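Local coordinates for protein 2-dehydropantoate 2-reductase (Porphyromonas gingivalis, PDB 2QYT) that probably catalyses the NADPH-dependent reduction of 2-dehydropantoate (ketopantoate) to (R)-pantoate, the second step from 3-methyl-2-oxobutanoate on the way to pantothenate, at residues A[29-34]-A[38-43]; A[102-107]-A[128-133]; A[17-22]-A[138-143]. All blocks are in the same frame, centred on the assembly; numbering follows the deposited sequence.

All three contacts belong to the N-terminal, Rossmann-type part of the chain. Helix 18-33 serves two of them: its glycine-rich start meets strand 137-148 in contact 3, and its last turn packs on strand 38-43 in contact 1, with centres about 17 Å apart. Contact 2, about 22 Å from contact 1 between centres, lies where the end of helix 96-103 meets the loop before strand 137-148; Ile43 and the selenomethionine Met106 touch. Along the chain contact 1 closes before contact 2 opens and contact 3 spans both, setting the glycine-rich start of helix 18-33, probably part of the dinucleotide site, against a central strand of the mixed sheet; contacts 1 and 2 pack against the parallel sheet.

Contact 1. Residues A[29-34]-A[38-43]; sequences LRAAAT and LEVSWI
With CG of Leu38 anti to its backbone N (chi1 -176°), the leucine reaches across to the last turn of helix 18-33, and Val40, whose CG2 lies beside its own backbone N, offers that methyl to the same turn. Both meet Ala31. This is the return half of the first beta-alpha-beta unit of the Rossmann-type fold: the chain leaves strand 9-14, runs through the helix and comes back as strand 38-43, which pairs in parallel with strand 9-14. The two short axes run in roughly opposite directions, 143° apart, and pass within 7.5 Å of each other. Such closeness suits the methyl of Ala31, whose CB sits 3.9 Å from Leu38 CG and 3.8 Å from Val40 CG2, and nearer still, 3.3 Å, to Leu38 O. Arg30 crosses Leu38 at about a right angle and gives only its aliphatic part, CG against Leu38 CD2 at 3.9 Å. Further out its guanidinium is covered on one face by Thr34 CG2, centred over the plane. No direct hydrogen bond joins the segments; the polar link is a water. Within its own segment the hydroxyl of Thr34 donates to Arg30 O at 2.7 Å, tilted 27° from the carbonyl plane. The water then donates a proton to Thr34 OG1 and accepts one from the first amide of the strand, Leu38 N, at 2.7 Å.

Contact 2. Residues A[102-107]-A[128-133]; sequences EIRPMI and TYLPDT
Arg104 and Leu130 slide past each other in opposite directions, while Ile107 and Leu130 reach toward one another tip to tip; these two approaches set the apolar part of the contact. The arginine leaves the 3-10 segment 104-106 that follows helix 96-103 with its chain extended from CG to NE, which carries the guanidinium over to the loop that leads into strand 137-148. There NH1 finds Tyr129 O at the guanidinium edge, near its plane, in a weak hydrogen bond of 3.4 Å bent to 138°. The side chain of Tyr129 crosses that of Arg104 at about a right angle, the guanidinium and ring planes standing 64° apart. Tyr129 CB is the nearest atom of its side chain, 3.9 Å from Arg104 NH1; the ring leads away from the arginine, carries Thr128 CG2 over one face, and ends with OH hydrogen-bonded to Glu97. Leu130 CD2 lies obliquely to the guanidinium, 3.8 Å from Arg104 NH2, and also meets Ile107 CD1 at 4.0 Å. Both Leu130 and Ile107 rest on Ile113 of strand 111-115, one of the two outermost strands of the parallel Rossmann-type sheet. Apolar packing therefore joins the loop to the sheet edge, and the long, bent bond at the exposed arginine probably adds little to the grip.

Contact 3. Residues A[17-22]-A[138-143]; sequences GGVGGY and GCVYIS. With EDO (1,2-ethanediol), chain G; SO4 (sulfate ion), chain B; SO4 (sulfate ion), chain E.
Ile142 CD1 presses against Tyr22 CD2 at 3.3 Å, lying obliquely to the ring, and this is the tight end of the contact between the start of helix 18-33 and strand 137-148. Tyr22 extends from the helix with CG anti to its backbone N (chi1 -178°), bringing CG as well as CD2 close to that methyl; its OH hydrogen-bonds to Arg65. One turn earlier Val19 meets the strand with both branches, CG1 against Val140 CG2 at 3.8 Å, tip to tip, and CG2 against Ile142 CG2. The helix crosses the strand almost perpendicularly, at 95°, and the touching is confined to these four residues.

The amide side of the turn is looser, meeting ethanediol and sulfates that probably come from the crystallisation liquor; Val19 bridges the two sides, its CB lying 3.3 Å from the diol C1. This is the glycine-rich turn of a GxGxxG-like pattern that includes Gly17 and Gly20, as in Rossmann-type nucleotide sites. Ethanediol O1 accepts from Gly17 N and, more nearly straight at 161°, from Gly20 N, 2.9 Å away. A sulfate O1 takes the amide of Gly18 at 3.0 Å, and a second sulfate is held more weakly by Gly17 N. Amides at a helix start that collect anions and hydroxyls are consistent with a site for the NADPH phosphates, while Val19 and Tyr22 pack on the mixed sheet through apolar contacts.

Contact 1. Residues A[29-34]-A[38-43]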
# COMPACT_ATOMS: atom_id res chain seq x y z
N LEU A 29 15.40 -12.04 -3.50
CA LEU A 29 15.77 -13.07 -4.49
C LEU A 29 16.68 -12.52 -5.56
O LEU A 29 17.64 -13.15 -5.95
CB LEU A 29 14.53 -13.67 -5.18
CG LEU A 29 13.63 -14.58 -4.34
CD1 LEU A 29 12.52 -15.11 -5.21
CD2 LEU A 29 14.45 -15.71 -3.78
N ARG A 30 16.32 -11.36 -6.06
CA ARG A 30 17.09 -10.66 -7.05
C ARG A 30 18.44 -10.20 -6.50
O ARG A 30 19.47 -10.27 -7.18
CB ARG A 30 16.25 -9.46 -7.53
CG ARG A 30 17.00 -8.46 -8.39
CD ARG A 30 17.18 -9.03 -9.76
NE ARG A 30 17.86 -8.09 -10.64
CZ ARG A 30 18.34 -8.41 -11.83
NH1 ARG A 30 18.20 -9.65 -12.33
NH2 ARG A 30 18.93 -7.48 -12.54
N ALA A 31 18.46 -9.76 -5.25
CA ALA A 31 19.73 -9.32 -4.64
C ALA A 31 20.70 -10.50 -4.47
O ALA A 31 21.91 -10.33 -4.48
CB ALA A 31 19.46 -8.62 -3.32
N ALA A 32 20.16 -11.71 -4.35
CA ALA A 32 20.98 -12.87 -4.09
C ALA A 32 21.54 -13.34 -5.43
O ALA A 32 22.67 -13.83 -5.51
CB ALA A 32 20.15 -13.96 -3.41
N ALA A 33 20.75 -13.18 -6.48
CA ALA A 33 21.12 -13.64 -7.83
C ALA A 33 22.09 -12.68 -8.50
O ALA A 33 22.63 -12.95 -9.57
CB ALA A 33 19.86 -13.82 -8.70
N THR A 34 22.30 -11.53 -7.88
CA THR A 34 23.20 -10.57 -8.44
C THR A 34 24.43 -10.43 -7.53
O THR A 34 24.44 -10.93 -6.40
CB THR A 34 22.48 -9.22 -8.83
OG1 THR A 34 21.67 -8.73 -7.75
CG2 THR A 34 21.60 -9.41 -10.05
N LEU A 38 22.69 -5.11 -5.27
CA LEU A 38 21.51 -4.77 -4.53
C LEU A 38 21.61 -5.33 -3.12
O LEU A 38 21.92 -6.50 -2.96
CB LEU A 38 20.29 -5.33 -5.28
CG LEU A 38 18.87 -5.07 -4.83
CD1 LEU A 38 18.59 -3.57 -4.92
CD2 LEU A 38 17.86 -5.85 -5.69
N GLU A 39 21.34 -4.48 -2.12
CA GLU A 39 21.24 -4.91 -0.72
C GLU A 39 19.79 -4.73 -0.28
O GLU A 39 19.24 -3.66 -0.43
CB GLU A 39 22.20 -4.09 0.18
CG GLU A 39 23.65 -4.29 -0.14
CD GLU A 39 24.59 -3.46 0.74
OE1 GLU A 39 24.11 -2.77 1.70
OE2 GLU A 39 25.81 -3.47 0.45
N VAL A 40 19.18 -5.77 0.28
CA VAL A 40 17.81 -5.73 0.72
C VAL A 40 17.72 -6.04 2.23
O VAL A 40 18.14 -7.10 2.69
CB VAL A 40 16.90 -6.73 -0.14
CG1 VAL A 40 15.44 -6.72 0.30
CG2 VAL A 40 16.94 -6.33 -1.57
N SER A 41 17.19 -5.09 2.98
CA SER A 41 17.01 -5.26 4.42
C SER A 41 15.56 -5.26 4.78
O SER A 41 14.75 -4.66 4.07
CB SER A 41 17.77 -4.14 5.15
OG SER A 41 19.12 -4.11 4.65
N TRP A 42 15.24 -5.96 5.86
CA TRP A 42 13.88 -6.12 6.36
C TRP A 42 13.80 -5.73 7.80
O TRP A 42 14.67 -6.06 8.59
CB TRP A 42 13.46 -7.59 6.28
CG TRP A 42 13.40 -8.14 4.90
CD1 TRP A 42 13.35 -7.43 3.72
CD2 TRP A 42 13.37 -9.52 4.54
NE1 TRP A 42 13.30 -8.31 2.64
CE2 TRP A 42 13.34 -9.59 3.11
CE3 TRP A 42 13.42 -10.71 5.27
CZ2 TRP A 42 13.32 -10.80 2.41
CZ3 TRP A 42 13.41 -11.91 4.57
CH2 TRP A 42 13.36 -11.95 3.17
N ILE A 43 12.74 -5.00 8.15
CA ILE A 43 12.50 -4.71 9.55
C ILE A 43 11.30 -5.53 9.96
O ILE A 43 10.24 -5.30 9.47
CB ILE A 43 12.25 -3.22 9.81
CG1 ILE A 43 13.42 -2.37 9.24
CG2 ILE A 43 11.91 -2.95 11.33
CD1 ILE A 43 14.85 -2.60 9.90
O HOH W 1 23.08 -7.77 -5.71

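Contact 2. Residues A[102-107]-A[128-133]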
# COMPACT_ATOMS: atom_id res chain seq x y z
N GLU A 102 10.66 6.06 13.79
CA GLU A 102 11.29 4.75 13.75
C GLU A 102 12.07 4.48 12.49
O GLU A 102 13.03 3.74 12.52
CB GLU A 102 10.24 3.64 13.87
CG GLU A 102 9.22 3.90 14.97
CD GLU A 102 9.55 3.21 16.25
OE1 GLU A 102 10.60 2.54 16.30
OE2 GLU A 102 8.76 3.34 17.21
N ILE A 103 11.67 5.05 11.37
CA ILE A 103 12.42 4.86 10.15
C ILE A 103 13.53 5.92 9.93
O ILE A 103 14.35 5.76 9.03
CB ILE A 103 11.47 4.77 8.88
CG1 ILE A 103 10.88 6.14 8.56
CG2 ILE A 103 10.39 3.66 9.07
CD1 ILE A 103 10.04 6.18 7.24
N ARG A 104 13.52 7.02 10.69
CA ARG A 104 14.53 8.08 10.51
C ARG A 104 16.00 7.60 10.41
O ARG A 104 16.78 8.11 9.57
CB ARG A 104 14.40 9.19 11.57
CG ARG A 104 13.35 10.26 11.25
CD ARG A 104 13.48 11.50 12.13
NE ARG A 104 12.44 12.49 11.82
CZ ARG A 104 12.53 13.34 10.80
NH1 ARG A 104 11.57 14.22 10.57
NH2 ARG A 104 13.60 13.30 10.00
N PRO A 105 16.41 6.64 11.27
CA PRO A 105 17.79 6.14 11.09
C PRO A 105 18.09 5.56 9.71
O PRO A 105 19.24 5.39 9.37
CB PRO A 105 17.94 5.07 12.19
CG PRO A 105 17.00 5.49 13.25
CD PRO A 105 15.78 6.02 12.44
N MSE A 106 17.07 5.27 8.90
CA MSE A 106 17.33 4.80 7.56
C MSE A 106 17.28 5.89 6.49
O MSE A 106 17.52 5.60 5.33
CB MSE A 106 16.40 3.62 7.19
CG MSE A 106 16.61 2.41 8.14
SE MSE A 106 15.52 0.91 7.68
CE MSE A 106 13.75 1.73 8.00
N ILE A 107 16.98 7.11 6.88
CA ILE A 107 16.76 8.16 5.90
C ILE A 107 18.04 8.94 5.77
O ILE A 107 18.55 9.50 6.76
CB ILE A 107 15.56 9.10 6.30
CG1 ILE A 107 14.25 8.31 6.25
CG2 ILE A 107 15.50 10.34 5.42
CD1 ILE A 107 13.09 9.09 6.78
N THR A 128 4.42 15.41 6.25
CA THR A 128 4.28 16.47 7.25
C THR A 128 5.68 16.83 7.74
O THR A 128 6.05 17.99 7.75
CB THR A 128 3.34 16.05 8.40
OG1 THR A 128 2.02 15.96 7.88
CG2 THR A 128 3.31 17.05 9.48
N TYR A 129 6.47 15.83 8.10
CA TYR A 129 7.76 16.13 8.71
C TYR A 129 8.97 15.86 7.83
O TYR A 129 10.10 16.14 8.25
CB TYR A 129 7.94 15.39 10.03
CG TYR A 129 6.82 15.54 11.03
CD1 TYR A 129 6.68 16.70 11.79
CD2 TYR A 129 5.92 14.50 11.23
CE1 TYR A 129 5.68 16.82 12.73
CE2 TYR A 129 4.91 14.61 12.15
CZ TYR A 129 4.79 15.75 12.90
OH TYR A 129 3.74 15.81 13.81
N LEU A 130 8.71 15.34 6.62
CA LEU A 130 9.77 14.99 5.66
C LEU A 130 9.65 15.86 4.41
O LEU A 130 8.54 16.23 4.07
CB LEU A 130 9.68 13.51 5.28
CG LEU A 130 9.87 12.60 6.50
CD1 LEU A 130 9.40 11.17 6.28
CD2 LEU A 130 11.39 12.71 7.02
N PRO A 131 10.77 16.15 3.70
CA PRO A 131 10.68 16.88 2.38
C PRO A 131 9.74 16.22 1.39
O PRO A 131 9.61 14.96 1.39
CB PRO A 131 12.12 16.80 1.86
CG PRO A 131 12.97 16.76 3.17
CD PRO A 131 12.16 15.83 4.06
N ASP A 132 9.05 17.02 0.55
CA ASP A 132 8.03 16.42 -0.42
C ASP A 132 8.70 15.49 -1.35
O ASP A 132 8.07 14.62 -1.96
CB ASP A 132 7.44 17.43 -1.42
CG ASP A 132 6.91 18.64 -0.79
OD1 ASP A 132 7.72 19.38 -0.13
OD2 ASP A 132 5.68 18.85 -1.00
N THR A 133 9.97 15.77 -1.54
CA THR A 133 10.79 15.14 -2.52
C THR A 133 11.14 13.72 -2.02
O THR A 133 11.38 12.84 -2.83
CB THR A 133 11.99 16.09 -2.73
OG1 THR A 133 12.06 16.51 -4.10
CG2 THR A 133 13.31 15.56 -2.13

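Contact 3. Residues A[17-22]-A[138-143]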
# COMPACT_ATOMS: atom_id res chain seq x y z
N GLY A 17 4.57 -7.91 6.63
CA GLY A 17 3.34 -8.69 6.56
C GLY A 17 3.19 -9.11 5.10
O GLY A 17 4.21 -9.21 4.36
N GLY A 18 1.96 -9.33 4.65
CA GLY A 18 1.76 -9.83 3.30
C GLY A 18 2.41 -8.99 2.23
O GLY A 18 3.10 -9.49 1.34
N VAL A 19 2.24 -7.67 2.33
CA VAL A 19 2.70 -6.74 1.30
C VAL A 19 4.23 -6.55 1.40
O VAL A 19 4.96 -6.77 0.45
CB VAL A 19 1.93 -5.38 1.39
CG1 VAL A 19 2.63 -4.28 0.50
CG2 VAL A 19 0.41 -5.59 1.04
N GLY A 20 4.73 -6.18 2.57
CA GLY A 20 6.19 -6.00 2.70
C GLY A 20 6.94 -7.30 2.55
O GLY A 20 8.04 -7.34 1.99
N GLY A 21 6.37 -8.39 3.04
CA GLY A 21 7.05 -9.67 2.98
C GLY A 21 7.13 -10.21 1.57
O GLY A 21 8.21 -10.69 1.12
N TYR A 22 6.01 -10.13 0.84
CA TYR A 22 6.06 -10.48 -0.55
C TYR A 22 7.00 -9.61 -1.40
O TYR A 22 7.79 -10.15 -2.16
CB TYR A 22 4.66 -10.47 -1.19
CG TYR A 22 4.77 -10.90 -2.62
CD1 TYR A 22 4.92 -12.26 -2.93
CD2 TYR A 22 4.84 -9.96 -3.66
CE1 TYR A 22 5.05 -12.69 -4.24
CE2 TYR A 22 4.99 -10.38 -5.00
CZ TYR A 22 5.08 -11.76 -5.27
OH TYR A 22 5.21 -12.24 -6.56
N GLY A 138 2.31 5.38 -3.45
CA GLY A 138 2.24 4.04 -4.02
C GLY A 138 0.98 3.33 -3.60
O GLY A 138 0.33 3.72 -2.63
N CYS A 139 0.58 2.31 -4.38
CA CYS A 139 -0.44 1.39 -3.96
C CYS A 139 -0.28 0.05 -4.66
O CYS A 139 0.23 -0.03 -5.79
CB CYS A 139 -1.84 1.97 -4.19
SG CYS A 139 -2.32 2.03 -5.93
N VAL A 140 -0.70 -1.02 -3.99
CA VAL A 140 -0.52 -2.39 -4.49
C VAL A 140 -1.87 -3.08 -4.61
O VAL A 140 -2.81 -2.72 -3.91
CB VAL A 140 0.49 -3.20 -3.62
CG1 VAL A 140 1.86 -2.53 -3.62
CG2 VAL A 140 0.01 -3.37 -2.17
N TYR A 141 -2.01 -3.99 -5.57
CA TYR A 141 -3.15 -4.90 -5.63
C TYR A 141 -2.56 -6.29 -5.50
O TYR A 141 -1.84 -6.77 -6.38
CB TYR A 141 -3.91 -4.77 -6.95
CG TYR A 141 -4.67 -3.49 -7.10
CD1 TYR A 141 -6.02 -3.44 -6.82
CD2 TYR A 141 -4.04 -2.32 -7.49
CE1 TYR A 141 -6.76 -2.24 -6.98
CE2 TYR A 141 -4.76 -1.12 -7.63
CZ TYR A 141 -6.11 -1.09 -7.37
OH TYR A 141 -6.81 0.10 -7.49
N ILE A 142 -2.83 -6.93 -4.37
CA ILE A 142 -2.18 -8.18 -4.04
C ILE A 142 -2.95 -8.80 -2.89
O ILE A 142 -3.40 -8.06 -2.00
CB ILE A 142 -0.66 -8.01 -3.66
CG1 ILE A 142 0.08 -9.37 -3.72
CG2 ILE A 142 -0.45 -7.16 -2.36
CD1 ILE A 142 1.61 -9.33 -3.19
N SER A 143 -3.14 -10.12 -2.95
CA SER A 143 -3.87 -10.86 -1.94
C SER A 143 -2.93 -11.70 -1.10
O SER A 143 -2.80 -12.90 -1.29
CB SER A 143 -4.87 -11.78 -2.63
OG SER A 143 -5.80 -10.98 -3.34
C1 EDO G . 2.20 -5.30 4.72
O1 EDO G . 3.50 -5.66 5.18
C2 EDO G . 1.11 -6.18 5.36
O2 EDO G . 0.10 -6.38 4.37
S SO4 B . -1.00 -9.02 6.85
O1 SO4 B . -0.90 -8.82 5.41
O2 SO4 B . -2.42 -9.27 7.10
O3 SO4 B . -0.19 -10.13 7.31
O4 SO4 B . -0.56 -7.83 7.53
S SO4 E . 2.83 -5.48 9.45
O1 SO4 E . 3.07 -6.81 9.99
O2 SO4 E . 1.46 -5.38 8.91
O3 SO4 E . 3.07 -4.52 10.54
O4 SO4 E . 3.75 -5.19 8.37